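Local coordinates for protein epoxide hydrolase (Aspergillus niger, PDB 3G02) that probably hydrolyses epoxides to vicinal diols as an alpha/beta-hydrolase-fold enzyme, here in a variant made enantioselective by directed evolution, at residues L114-P119 with P148-Y153. The protein carries 9 engineered substitutions. Residues are numbered along the deposited sequence; the frame is centred on the assembly and turned at random.
Sequences LLHGWP and PSLPGY
His-116 and Tyr-153 form an edge-to-face aromatic pair that joins two buried loops leaving the neighbouring parallel strands 110-115 and 143-148 at the active-site end of the sheet. The ring planes stand at 82°, and His-116 NE2 lies over the middle of the Tyr-153 ring, 3.2 Å above its plane. The histidine reaches this place because its CG lies between the backbone N and the carbonyl carbon (chi1 78°), which turns the imidazole into the space between the loops. There Leu-150 covers one imidazole face, its CG 4.3 Å from the ring centroid in a CH-pi contact. At the other end of the imidazole, ND1 makes a weak, bent bond of 3.4 Å to Pro-148 O (131° at the hydrogen). A water bridges the same region, giving protons to Leu-114 O and Pro-148 O (2.7 Å each), accepting from His-116 N and also bonding ND1; it thus links the diverging strand ends. At the strand ends themselves, Leu-115 CD2 packs on Pro-148 CG at 3.6 Å. Tyr-153, which ends a type II turn from Leu-150, brings its OH to 3.4 Å from Trp-118 CB. Trp-118 N in turn donates to Asp-193 OD2, the predicted nucleophile, consistent with an oxyanion-hole position. The His-Gly-Trp-Pro sequence, with its cis bond before Pro-119, matches the HGXP motif of alpha/beta-hydrolase-fold epoxide hydrolases.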
ATOM      1  N   LEU A 114     -13.538 -26.503   1.356  1.00  9.47           N
ATOM      2  CA  LEU A 114     -13.700 -25.237   2.064  1.00  9.27           C
ATOM      3  C   LEU A 114     -12.527 -24.340   1.697  1.00  8.97           C
ATOM      4  O   LEU A 114     -11.371 -24.737   1.841  1.00  8.56           O
ATOM      5  CB  LEU A 114     -13.782 -25.467   3.580  1.00  9.76           C
ATOM      6  CG  LEU A 114     -14.918 -26.398   4.041  1.00 10.60           C
ATOM      7  CD1 LEU A 114     -14.425 -27.828   4.210  1.00 11.54           C
ATOM      8  CD2 LEU A 114     -15.544 -25.908   5.338  1.00 11.39           C
ATOM      9  N   LEU A 115     -12.847 -23.141   1.219  1.00  8.49           N
ATOM     10  CA  LEU A 115     -11.871 -22.279   0.556  1.00  8.36           C
ATOM     11  C   LEU A 115     -11.566 -20.998   1.313  1.00  7.96           C
ATOM     12  O   LEU A 115     -12.457 -20.175   1.548  1.00  7.89           O
ATOM     13  CB  LEU A 115     -12.330 -21.932  -0.863  1.00  8.41           C
ATOM     14  CG  LEU A 115     -12.733 -23.080  -1.793  1.00  8.65           C
ATOM     15  CD1 LEU A 115     -13.061 -22.516  -3.165  1.00  9.10           C
ATOM     16  CD2 LEU A 115     -11.634 -24.129  -1.897  1.00  9.14           C
ATOM     17  N   HIS A 116     -10.292 -20.842   1.664  1.00  7.57           N
ATOM     18  CA  HIS A 116      -9.801 -19.655   2.350  1.00  7.78           C
ATOM     19  C   HIS A 116      -9.565 -18.493   1.376  1.00  7.70           C
ATOM     20  O   HIS A 116      -9.727 -18.630   0.161  1.00  7.81           O
ATOM     21  CB  HIS A 116      -8.510 -20.006   3.111  1.00  7.72           C
ATOM     22  CG  HIS A 116      -7.290 -20.094   2.244  1.00  8.05           C
ATOM     23  ND1 HIS A 116      -6.750 -21.290   1.819  1.00  9.64           N
ATOM     24  CD2 HIS A 116      -6.502 -19.123   1.729  1.00  6.05           C
ATOM     25  CE1 HIS A 116      -5.682 -21.047   1.073  1.00  5.41           C
ATOM     26  NE2 HIS A 116      -5.515 -19.738   1.001  1.00  9.56           N
ATOM     27  N   GLY A 117      -9.173 -17.348   1.926  1.00  7.47           N
ATOM     28  CA  GLY A 117      -8.751 -16.202   1.129  1.00  7.19           C
ATOM     29  C   GLY A 117      -7.493 -15.590   1.720  1.00  6.75           C
ATOM     30  O   GLY A 117      -6.661 -16.293   2.316  1.00  6.90           O
ATOM     31  N   TRP A 118      -7.352 -14.277   1.552  1.00  6.70           N
ATOM     32  CA  TRP A 118      -6.182 -13.545   2.031  1.00  6.51           C
ATOM     33  C   TRP A 118      -6.620 -12.638   3.177  1.00  6.60           C
ATOM     34  O   TRP A 118      -7.648 -11.977   3.060  1.00  6.39           O
ATOM     35  CB  TRP A 118      -5.594 -12.698   0.891  1.00  6.71           C
ATOM     36  CG  TRP A 118      -4.300 -12.026   1.272  1.00  6.23           C
ATOM     37  CD1 TRP A 118      -3.035 -12.453   0.974  1.00  6.77           C
ATOM     38  CD2 TRP A 118      -4.146 -10.819   2.039  1.00  6.33           C
ATOM     39  NE1 TRP A 118      -2.103 -11.594   1.513  1.00  6.29           N
ATOM     40  CE2 TRP A 118      -2.759 -10.583   2.169  1.00  6.21           C
ATOM     41  CE3 TRP A 118      -5.046  -9.917   2.629  1.00  6.77           C
ATOM     42  CZ2 TRP A 118      -2.251  -9.488   2.875  1.00  6.31           C
ATOM     43  CZ3 TRP A 118      -4.543  -8.823   3.324  1.00  6.21           C
ATOM     44  CH2 TRP A 118      -3.156  -8.618   3.440  1.00  6.48           C
ATOM     45  N   PRO A 119      -5.822 -12.543   4.266  1.00  6.45           N
ATOM     46  CA  PRO A 119      -4.527 -13.156   4.545  1.00  6.76           C
ATOM     47  C   PRO A 119      -4.659 -14.462   5.314  1.00  7.08           C
ATOM     48  O   PRO A 119      -3.874 -14.733   6.230  1.00  7.89           O
ATOM     49  CB  PRO A 119      -3.852 -12.106   5.419  1.00  6.33           C
ATOM     50  CG  PRO A 119      -4.988 -11.554   6.247  1.00  6.37           C
ATOM     51  CD  PRO A 119      -6.236 -11.651   5.371  1.00  6.55           C
ATOM     52  N   PRO A 148      -8.105 -27.073   0.866  1.00  9.25           N
ATOM     53  CA  PRO A 148      -6.907 -26.852   0.073  1.00  9.21           C
ATOM     54  C   PRO A 148      -6.201 -25.545   0.394  1.00  9.06           C
ATOM     55  O   PRO A 148      -6.833 -24.565   0.808  1.00  9.21           O
ATOM     56  CB  PRO A 148      -7.442 -26.814  -1.361  1.00  9.44           C
ATOM     57  CG  PRO A 148      -8.816 -26.324  -1.243  1.00  9.61           C
ATOM     58  CD  PRO A 148      -9.333 -26.787   0.103  1.00  9.35           C
ATOM     59  N   SER A 149      -4.890 -25.541   0.194  1.00  8.79           N
ATOM     60  CA  SER A 149      -4.152 -24.295   0.134  1.00  8.44           C
ATOM     61  C   SER A 149      -4.217 -23.844  -1.311  1.00  8.66           C
ATOM     62  O   SER A 149      -3.756 -24.551  -2.216  1.00  8.76           O
ATOM     63  CB  SER A 149      -2.706 -24.495   0.572  1.00  8.52           C
ATOM     64  OG  SER A 149      -2.626 -24.748   1.963  1.00  8.06           O
ATOM     65  N   LEU A 150      -4.817 -22.684  -1.540  1.00  8.54           N
ATOM     66  CA  LEU A 150      -4.935 -22.162  -2.893  1.00  8.95           C
ATOM     67  C   LEU A 150      -3.543 -21.907  -3.462  1.00  8.96           C
ATOM     68  O   LEU A 150      -2.599 -21.659  -2.711  1.00  8.68           O
ATOM     69  CB  LEU A 150      -5.770 -20.873  -2.909  1.00  9.22           C
ATOM     70  CG  LEU A 150      -7.261 -20.978  -2.564  1.00 10.05           C
ATOM     71  CD1 LEU A 150      -7.892 -19.601  -2.522  1.00 10.32           C
ATOM     72  CD2 LEU A 150      -8.016 -21.867  -3.558  1.00 11.32           C
ATOM     73  N   PRO A 151      -3.400 -22.001  -4.796  1.00  8.75           N
ATOM     74  CA  PRO A 151      -2.130 -21.647  -5.431  1.00  8.58           C
ATOM     75  C   PRO A 151      -1.540 -20.359  -4.853  1.00  8.21           C
ATOM     76  O   PRO A 151      -2.252 -19.353  -4.712  1.00  7.72           O
ATOM     77  CB  PRO A 151      -2.528 -21.458  -6.891  1.00  8.90           C
ATOM     78  CG  PRO A 151      -3.628 -22.473  -7.086  1.00  8.83           C
ATOM     79  CD  PRO A 151      -4.400 -22.458  -5.779  1.00  9.05           C
ATOM     80  N   GLY A 152      -0.259 -20.413  -4.499  1.00  8.05           N
ATOM     81  CA  GLY A 152       0.447 -19.256  -3.958  1.00  7.94           C
ATOM     82  C   GLY A 152       0.417 -19.094  -2.446  1.00  7.93           C
ATOM     83  O   GLY A 152       1.074 -18.197  -1.918  1.00  8.37           O
ATOM     84  N   TYR A 153      -0.326 -19.951  -1.743  1.00  7.95           N
ATOM     85  CA  TYR A 153      -0.422 -19.847  -0.285  1.00  7.68           C
ATOM     86  C   TYR A 153       0.243 -21.005   0.448  1.00  7.94           C
ATOM     87  O   TYR A 153       0.044 -22.174   0.093  1.00  8.13           O
ATOM     88  CB  TYR A 153      -1.869 -19.834   0.174  1.00  7.72           C
ATOM     89  CG  TYR A 153      -2.717 -18.640  -0.195  1.00  6.79           C
ATOM     90  CD1 TYR A 153      -3.358 -18.571  -1.434  1.00  7.60           C
ATOM     91  CD2 TYR A 153      -2.946 -17.613   0.724  1.00  7.04           C
ATOM     92  CE1 TYR A 153      -4.186 -17.499  -1.766  1.00  7.42           C
ATOM     93  CE2 TYR A 153      -3.771 -16.530   0.403  1.00  7.12           C
ATOM     94  CZ  TYR A 153      -4.386 -16.478  -0.842  1.00  7.71           C
ATOM     95  OH  TYR A 153      -5.215 -15.423  -1.161  1.00  8.45           O
TER
HETATM   96  O   HOH W   1      -8.961 -23.428   2.030  1.00 10.25           O